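PDB 2PBL: putative esterase/lipase/thioesterase from Silicibacter sp., which probably hydrolyses ester or thioester bonds, as expected of an enzyme with the alpha/beta-hydrolase fold. Local coordinates for residues I224-V227 with E228-A232. Residues are numbered along the deposited sequence; the frame is centred on the assembly and turned at random.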
loop_
_atom_site.group_PDB
_atom_site.type_symbol
_atom_site.label_atom_id
_atom_site.label_comp_id
_atom_site.label_asym_id
_atom_site.label_seq_id
_atom_site.Cartn_x
_atom_site.Cartn_y
_atom_site.Cartn_z
ATOM N N ILE A 224 0.476 15.998 0.606
ATOM C CA ILE A 224 0.415 17.175 -0.243
ATOM C C ILE A 224 1.654 17.280 -1.138
ATOM O O ILE A 224 1.564 17.789 -2.265
ATOM C CB ILE A 224 0.164 18.471 0.594
ATOM C CG1 ILE A 224 -0.135 19.687 -0.302
ATOM C CG2 ILE A 224 1.338 18.812 1.456
ATOM C CD1 ILE A 224 -1.425 19.649 -1.005
ATOM N N TRP A 225 2.814 16.817 -0.659
ATOM C CA TRP A 225 3.970 16.779 -1.537
ATOM C C TRP A 225 3.717 15.940 -2.787
ATOM O O TRP A 225 4.091 16.385 -3.900
ATOM C CB TRP A 225 5.243 16.327 -0.864
ATOM C CG TRP A 225 5.755 17.320 0.129
ATOM C CD1 TRP A 225 5.641 18.689 0.078
ATOM C CD2 TRP A 225 6.491 17.022 1.314
ATOM N NE1 TRP A 225 6.240 19.244 1.183
ATOM C CE2 TRP A 225 6.761 18.247 1.959
ATOM C CE3 TRP A 225 6.933 15.845 1.898
ATOM C CZ2 TRP A 225 7.479 18.315 3.163
ATOM C CZ3 TRP A 225 7.649 15.906 3.097
ATOM C CH2 TRP A 225 7.900 17.145 3.721
ATOM N N LEU A 226 3.062 14.783 -2.608
ATOM C CA LEU A 226 2.747 13.888 -3.739
ATOM C C LEU A 226 1.702 14.546 -4.654
ATOM O O LEU A 226 1.819 14.560 -5.901
ATOM C CB LEU A 226 2.271 12.495 -3.243
ATOM C CG LEU A 226 2.148 11.457 -4.383
ATOM C CD1 LEU A 226 3.400 11.367 -5.234
ATOM C CD2 LEU A 226 1.735 10.066 -3.912
ATOM N N VAL A 227 0.681 15.116 -4.021
ATOM C CA VAL A 227 -0.367 15.829 -4.723
ATOM C C VAL A 227 0.238 16.941 -5.591
ATOM O O VAL A 227 -0.083 17.061 -6.797
ATOM C CB VAL A 227 -1.446 16.362 -3.742
ATOM C CG1 VAL A 227 -2.388 17.274 -4.473
ATOM C CG2 VAL A 227 -2.176 15.240 -3.075
ATOM N N GLU A 228 1.143 17.742 -5.003
ATOM C CA GLU A 228 1.807 18.805 -5.745
ATOM C C GLU A 228 2.666 18.337 -6.914
ATOM O O GLU A 228 2.574 18.890 -8.015
ATOM C CB GLU A 228 2.712 19.618 -4.831
ATOM C CG GLU A 228 1.961 20.565 -3.930
ATOM C CD GLU A 228 2.859 21.317 -2.953
ATOM O OE1 GLU A 228 4.046 20.927 -2.735
ATOM O OE2 GLU A 228 2.325 22.292 -2.395
ATOM N N ALA A 229 3.523 17.356 -6.653
ATOM C CA ALA A 229 4.449 16.841 -7.673
ATOM C C ALA A 229 3.734 16.253 -8.892
ATOM O O ALA A 229 4.145 16.458 -10.010
ATOM C CB ALA A 229 5.332 15.806 -7.069
ATOM N N TRP A 230 2.635 15.555 -8.658
ATOM C CA TRP A 230 1.930 14.811 -9.725
ATOM C C TRP A 230 0.604 15.414 -10.151
ATOM O O TRP A 230 -0.135 14.833 -10.985
ATOM C CB TRP A 230 1.649 13.408 -9.163
ATOM C CG TRP A 230 2.828 12.451 -8.969
ATOM C CD1 TRP A 230 4.170 12.738 -8.959
ATOM C CD2 TRP A 230 2.720 11.046 -8.658
ATOM N NE1 TRP A 230 4.892 11.585 -8.753
ATOM C CE2 TRP A 230 4.018 10.535 -8.568
ATOM C CE3 TRP A 230 1.629 10.156 -8.543
ATOM C CZ2 TRP A 230 4.269 9.213 -8.281
ATOM C CZ3 TRP A 230 1.900 8.795 -8.287
ATOM C CH2 TRP A 230 3.208 8.350 -8.166
ATOM N N ASP A 231 0.253 16.557 -9.575
ATOM C CA ASP A 231 -1.072 17.106 -9.795
ATOM C C ASP A 231 -2.173 16.020 -9.561
ATOM O O ASP A 231 -3.104 15.833 -10.393
ATOM C CB ASP A 231 -1.115 17.696 -11.198
ATOM C CG ASP A 231 -2.305 18.616 -11.422
ATOM O OD1 ASP A 231 -2.994 18.999 -10.438
ATOM O OD2 ASP A 231 -2.544 18.954 -12.611
ATOM N N ALA A 232 -2.064 15.283 -8.450
ATOM C CA ALA A 232 -2.988 14.195 -8.169
ATOM C C ALA A 232 -4.217 14.735 -7.475
ATOM O O ALA A 232 -4.185 15.867 -6.998
ATOM C CB ALA A 232 -2.315 13.140 -7.269
#
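L226 and W230 lie one helical turn apart on the same side of the helix, and their torsions bring the leucine methyl over the indole. L226 sends CG opposite its backbone N (chi1 -171°), while W230 CG lies beside its own N and opposite the carbonyl carbon (chi1 -71°). With the leucine chain turned this way, CD1 comes over one face of the indole, near its centre. It sits 3.6 Å from the centroid of the W230 five-membered ring, 16° off the ring normal, which makes a CH-pi contact. The backbone joins the same pair, since W230 N donates to L226 O at 3.0 Å.

Two more bonds of the helix precede it. E228 N reaches I224 O at 2.8 Å, and A229 N reaches W225 O at 3.0 Å. On the exposed side, E228 runs back along the helix with its chain extended beyond CG. Its OE1 comes to the edge of the W225 ring, in the ring plane, 3.9 Å from CD1. The other carboxylate oxygen lies near I224 CG1.

The close of the helix resembles a Schellman motif. D231 takes a positive phi, and A232 N turns back to V227 O at 3.1 Å. This bond uses an in-plane lone pair of V227 O. V227 CG1 lies 3.4 Å from A232 O, beside the closing turn.

The indole of W230 is buried and has partners outside the helix: NE1 donates to P196 O, and R202 makes a cation-pi contact. The contact spans the last turns of helix 217-230 and the turn that leads out of it, in a beta-alpha-beta unit. L226 and V227 rest on V209, and W230 and A232 on V207, both of strand 206-212. I224 and V227 touch H234 of strand 233-237, the edge strand that follows the turn.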